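Local coordinates for protein actinorhodin polyketide putative beta-ketoacyl synthase 2 (Streptomyces coelicolor A3, PDB 1TQY) that probably acts as the chain length factor that partners a ketosynthase in building the polyketide backbone of the antibiotic actinorhodin, at residues Ala222-Val234 against Ala304-Ala317. Sequence-based numbering, arbitrary orientation.
Sequences AYLPFDERAAGYV and ADGAGVPELDAAEA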
loop_
_atom_site.group_PDB
_atom_site.type_symbol
_atom_site.label_atom_id
_atom_site.label_comp_id
_atom_site.label_asym_id
_atom_site.label_seq_id
_atom_site.Cartn_x
_atom_site.Cartn_y
_atom_site.Cartn_z
ATOM N N ALA B 222 13.578 28.514 -0.755
ATOM C CA ALA B 222 13.325 27.565 -1.830
ATOM C C ALA B 222 11.961 26.902 -1.700
ATOM O O ALA B 222 11.286 26.635 -2.696
ATOM C CB ALA B 222 14.423 26.504 -1.852
ATOM N N TYR B 223 11.564 26.627 -0.469
ATOM C CA TYR B 223 10.282 25.992 -0.226
ATOM C C TYR B 223 9.436 27.016 0.502
ATOM O O TYR B 223 9.526 27.175 1.717
ATOM C CB TYR B 223 10.488 24.718 0.600
ATOM C CG TYR B 223 9.234 23.924 0.871
ATOM C CD1 TYR B 223 8.132 23.985 0.011
ATOM C CD2 TYR B 223 9.159 23.087 1.979
ATOM C CE1 TYR B 223 6.989 23.229 0.259
ATOM C CE2 TYR B 223 8.028 22.331 2.232
ATOM C CZ TYR B 223 6.945 22.405 1.368
ATOM O OH TYR B 223 5.828 21.646 1.621
ATOM N N LEU B 224 8.604 27.708 -0.269
ATOM C CA LEU B 224 7.777 28.779 0.261
ATOM C C LEU B 224 6.283 28.615 0.009
ATOM O O LEU B 224 5.692 29.354 -0.772
ATOM C CB LEU B 224 8.275 30.102 -0.338
ATOM C CG LEU B 224 9.776 30.379 -0.159
ATOM C CD1 LEU B 224 10.177 31.622 -0.951
ATOM C CD2 LEU B 224 10.085 30.563 1.315
ATOM N N PRO B 225 5.648 27.643 0.674
ATOM C CA PRO B 225 4.208 27.462 0.455
ATOM C C PRO B 225 3.380 28.687 0.861
ATOM O O PRO B 225 3.560 29.240 1.945
ATOM C CB PRO B 225 3.883 26.224 1.300
ATOM C CG PRO B 225 4.872 26.314 2.427
ATOM C CD PRO B 225 6.150 26.695 1.683
ATOM N N PHE B 226 2.489 29.102 -0.034
ATOM C CA PHE B 226 1.604 30.249 0.178
ATOM C C PHE B 226 2.287 31.611 0.010
ATOM O O PHE B 226 1.653 32.650 0.188
ATOM C CB PHE B 226 0.915 30.168 1.552
ATOM C CG PHE B 226 0.025 28.956 1.719
ATOM C CD1 PHE B 226 0.256 28.040 2.737
ATOM C CD2 PHE B 226 -1.015 28.710 0.827
ATOM C CE1 PHE B 226 -0.542 26.900 2.874
ATOM C CE2 PHE B 226 -1.819 27.575 0.952
ATOM C CZ PHE B 226 -1.578 26.667 1.971
ATOM N N ASP B 227 3.572 31.609 -0.338
ATOM C CA ASP B 227 4.298 32.861 -0.563
ATOM C C ASP B 227 4.178 33.226 -2.039
ATOM O O ASP B 227 4.144 32.338 -2.902
ATOM C CB ASP B 227 5.775 32.694 -0.213
ATOM C CG ASP B 227 6.531 34.003 -0.247
ATOM O OD1 ASP B 227 6.810 34.572 0.833
ATOM O OD2 ASP B 227 6.843 34.473 -1.358
ATOM N N GLU B 228 4.136 34.519 -2.346
ATOM C CA GLU B 228 4.017 34.921 -3.746
ATOM C C GLU B 228 5.205 34.453 -4.573
ATOM O O GLU B 228 5.109 34.358 -5.791
ATOM C CB GLU B 228 3.855 36.437 -3.863
ATOM C CG GLU B 228 4.998 37.241 -3.309
ATOM C CD GLU B 228 4.846 38.715 -3.633
ATOM O OE1 GLU B 228 3.745 39.264 -3.388
ATOM O OE2 GLU B 228 5.826 39.315 -4.129
ATOM N N ARG B 229 6.320 34.145 -3.916
ATOM C CA ARG B 229 7.498 33.663 -4.634
ATOM C C ARG B 229 7.571 32.120 -4.704
ATOM O O ARG B 229 8.581 31.567 -5.134
ATOM C CB ARG B 229 8.785 34.208 -3.994
ATOM C CG ARG B 229 8.963 35.733 -4.067
ATOM C CD ARG B 229 9.016 36.250 -5.509
ATOM N NE ARG B 229 9.194 37.702 -5.575
ATOM C CZ ARG B 229 10.303 38.346 -5.214
ATOM N NH1 ARG B 229 11.346 37.663 -4.761
ATOM N NH2 ARG B 229 10.372 39.672 -5.306
ATOM N N ALA B 230 6.511 31.432 -4.279
ATOM C CA ALA B 230 6.487 29.968 -4.323
ATOM C C ALA B 230 6.954 29.495 -5.694
ATOM O O ALA B 230 6.462 29.970 -6.716
ATOM C CB ALA B 230 5.072 29.455 -4.060
ATOM N N ALA B 231 7.899 28.563 -5.724
ATOM C CA ALA B 231 8.399 28.063 -6.992
ATOM C C ALA B 231 8.734 26.575 -6.945
ATOM O O ALA B 231 9.689 26.131 -7.575
ATOM C CB ALA B 231 9.629 28.865 -7.420
ATOM N N GLY B 232 7.938 25.807 -6.209
ATOM C CA GLY B 232 8.181 24.379 -6.116
ATOM C C GLY B 232 8.525 23.955 -4.705
ATOM O O GLY B 232 8.907 24.786 -3.884
ATOM N N TYR B 233 8.395 22.666 -4.408
ATOM C CA TYR B 233 8.708 22.193 -3.073
ATOM C C TYR B 233 10.115 21.621 -3.050
ATOM O O TYR B 233 10.680 21.290 -4.096
ATOM C CB TYR B 233 7.690 21.129 -2.626
ATOM C CG TYR B 233 7.835 19.774 -3.287
ATOM C CD1 TYR B 233 8.671 18.792 -2.742
ATOM C CD2 TYR B 233 7.122 19.467 -4.452
ATOM C CE1 TYR B 233 8.784 17.534 -3.340
ATOM C CE2 TYR B 233 7.231 18.217 -5.057
ATOM C CZ TYR B 233 8.063 17.252 -4.495
ATOM O OH TYR B 233 8.154 16.010 -5.079
ATOM N N VAL B 234 10.690 21.542 -1.855
ATOM C CA VAL B 234 12.016 20.962 -1.681
ATOM C C VAL B 234 11.793 19.555 -1.109
ATOM O O VAL B 234 11.078 19.400 -0.126
ATOM C CB VAL B 234 12.877 21.794 -0.685
ATOM C CG1 VAL B 234 14.169 21.038 -0.368
ATOM C CG2 VAL B 234 13.233 23.161 -1.312
ATOM N N ALA B 304 -1.779 23.010 7.137
ATOM C CA ALA B 304 -1.984 22.866 5.700
ATOM C C ALA B 304 -0.988 21.959 4.993
ATOM O O ALA B 304 0.149 21.799 5.439
ATOM C CB ALA B 304 -1.963 24.253 5.057
ATOM N N ASP B 305 -1.419 21.377 3.880
ATOM C CA ASP B 305 -0.554 20.505 3.110
ATOM C C ASP B 305 0.687 21.301 2.670
ATOM O O ASP B 305 1.802 20.776 2.676
ATOM C CB ASP B 305 -1.328 19.949 1.903
ATOM C CG ASP B 305 -0.453 19.140 0.957
ATOM O OD1 ASP B 305 0.055 18.065 1.355
ATOM O OD2 ASP B 305 -0.290 19.590 -0.191
ATOM N N GLY B 306 0.497 22.571 2.312
ATOM C CA GLY B 306 1.618 23.411 1.913
ATOM C C GLY B 306 2.384 22.910 0.710
ATOM O O GLY B 306 3.576 22.594 0.800
ATOM N N ALA B 307 1.707 22.855 -0.431
ATOM C CA ALA B 307 2.317 22.360 -1.666
ATOM C C ALA B 307 3.549 23.125 -2.149
ATOM O O ALA B 307 4.459 22.531 -2.730
ATOM C CB ALA B 307 1.270 22.326 -2.771
ATOM N N GLY B 308 3.580 24.438 -1.925
ATOM C CA GLY B 308 4.726 25.211 -2.370
ATOM C C GLY B 308 4.695 25.474 -3.866
ATOM O O GLY B 308 5.607 26.092 -4.418
ATOM N N VAL B 309 3.648 24.973 -4.519
ATOM C CA VAL B 309 3.428 25.158 -5.954
ATOM C C VAL B 309 2.243 26.105 -5.987
ATOM O O VAL B 309 1.190 25.796 -5.436
ATOM C CB VAL B 309 3.008 23.856 -6.662
ATOM C CG1 VAL B 309 2.600 24.157 -8.102
ATOM C CG2 VAL B 309 4.156 22.855 -6.639
ATOM N N PRO B 310 2.398 27.271 -6.630
ATOM C CA PRO B 310 1.343 28.288 -6.728
ATOM C C PRO B 310 -0.086 27.789 -6.938
ATOM O O PRO B 310 -0.967 28.046 -6.116
ATOM C CB PRO B 310 1.819 29.165 -7.876
ATOM C CG PRO B 310 3.308 29.082 -7.753
ATOM C CD PRO B 310 3.530 27.608 -7.508
ATOM N N GLU B 311 -0.307 27.088 -8.043
ATOM C CA GLU B 311 -1.621 26.572 -8.381
ATOM C C GLU B 311 -2.199 25.678 -7.285
ATOM O O GLU B 311 -3.409 25.675 -7.055
ATOM C CB GLU B 311 -1.533 25.807 -9.705
ATOM C CG GLU B 311 -2.863 25.300 -10.222
ATOM C CD GLU B 311 -2.739 24.469 -11.503
ATOM O OE1 GLU B 311 -3.796 24.120 -12.088
ATOM O OE2 GLU B 311 -1.595 24.162 -11.914
ATOM N N LEU B 312 -1.335 24.935 -6.598
ATOM C CA LEU B 312 -1.782 24.040 -5.537
ATOM C C LEU B 312 -2.010 24.777 -4.227
ATOM O O LEU B 312 -2.854 24.379 -3.433
ATOM C CB LEU B 312 -0.757 22.921 -5.324
ATOM C CG LEU B 312 -0.553 21.961 -6.500
ATOM C CD1 LEU B 312 0.527 20.942 -6.162
ATOM C CD2 LEU B 312 -1.867 21.251 -6.799
ATOM N N ASP B 313 -1.243 25.838 -3.993
ATOM C CA ASP B 313 -1.403 26.622 -2.769
ATOM C C ASP B 313 -2.749 27.329 -2.868
ATOM O O ASP B 313 -3.528 27.360 -1.911
ATOM C CB ASP B 313 -0.282 27.665 -2.616
ATOM C CG ASP B 313 1.077 27.041 -2.307
ATOM O OD1 ASP B 313 1.120 25.976 -1.652
ATOM O OD2 ASP B 313 2.106 27.633 -2.702
ATOM N N ALA B 314 -3.024 27.880 -4.045
ATOM C CA ALA B 314 -4.269 28.591 -4.275
ATOM C C ALA B 314 -5.449 27.655 -4.086
ATOM O O ALA B 314 -6.457 28.036 -3.482
ATOM C CB ALA B 314 -4.279 29.185 -5.676
ATOM N N ALA B 315 -5.339 26.432 -4.599
ATOM C CA ALA B 315 -6.427 25.469 -4.434
ATOM C C ALA B 315 -6.644 25.186 -2.949
ATOM O O ALA B 315 -7.771 25.211 -2.462
ATOM C CB ALA B 315 -6.112 24.156 -5.170
ATOM N N GLU B 316 -5.560 24.911 -2.230
ATOM C CA GLU B 316 -5.675 24.627 -0.805
ATOM C C GLU B 316 -6.207 25.789 0.028
ATOM O O GLU B 316 -7.031 25.586 0.923
ATOM C CB GLU B 316 -4.336 24.179 -0.223
ATOM C CG GLU B 316 -4.402 24.009 1.291
ATOM C CD GLU B 316 -3.240 23.230 1.862
ATOM O OE1 GLU B 316 -2.082 23.541 1.511
ATOM O OE2 GLU B 316 -3.498 22.310 2.668
ATOM N N ALA B 317 -5.718 26.997 -0.244
ATOM C CA ALA B 317 -6.155 28.181 0.492
ATOM C C ALA B 317 -7.645 28.395 0.265
ATOM O O ALA B 317 -8.369 28.848 1.147
ATOM C CB ALA B 317 -5.382 29.396 0.016
HETATM O O HOH W 1 2.026 30.324 -3.234
#
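Y223 reaches G306 with the end of its ring: CG stands anti to the backbone N (chi1 -177°), and Y223 OH donates to G306 O at 2.6 Å, nearly in line with the carbonyl. The ring's rim also runs beside the CA of G308, where the chain lies too close to leave room for a side chain. P225 sets its CA 3.6 Å from G308 CA and its CB against G306.

At the third position of a type II turn, F226 has two holds on helix 310-324. F226 N donates to D313 OD2 at 3.1 Å, with an N-H...O angle of 175°, meeting the carboxylate from above its plane, while OD1 takes the N-H of G308. One face of the ring has D313 OD1 above it, offset toward the rim, and CD2 and CE2 lie against D313 CB and O. A304 CB is at the ring's edge, 3.7 Å from F226 CE1, and A317 CB is near CE2. E316 OE1 comes within 3.2 Å of F226 CZ; the E316 carboxylate grips the N-H groups of D305 and G306 with syn lone pairs. Here, within the thiolase-like fold of the ketosynthase family, the loop before strand 238-246 packs on the turn between strand 301-303 and that helix, whose N-cap is V309.

A water donates to both D227 O and D313 OD2. A230 rests its CB on G308 O and A230 O against P310 CG (3.4 Å). Finally, G232 N donates to G308 O at 3.0 Å, and Y233 CB touches A307 O.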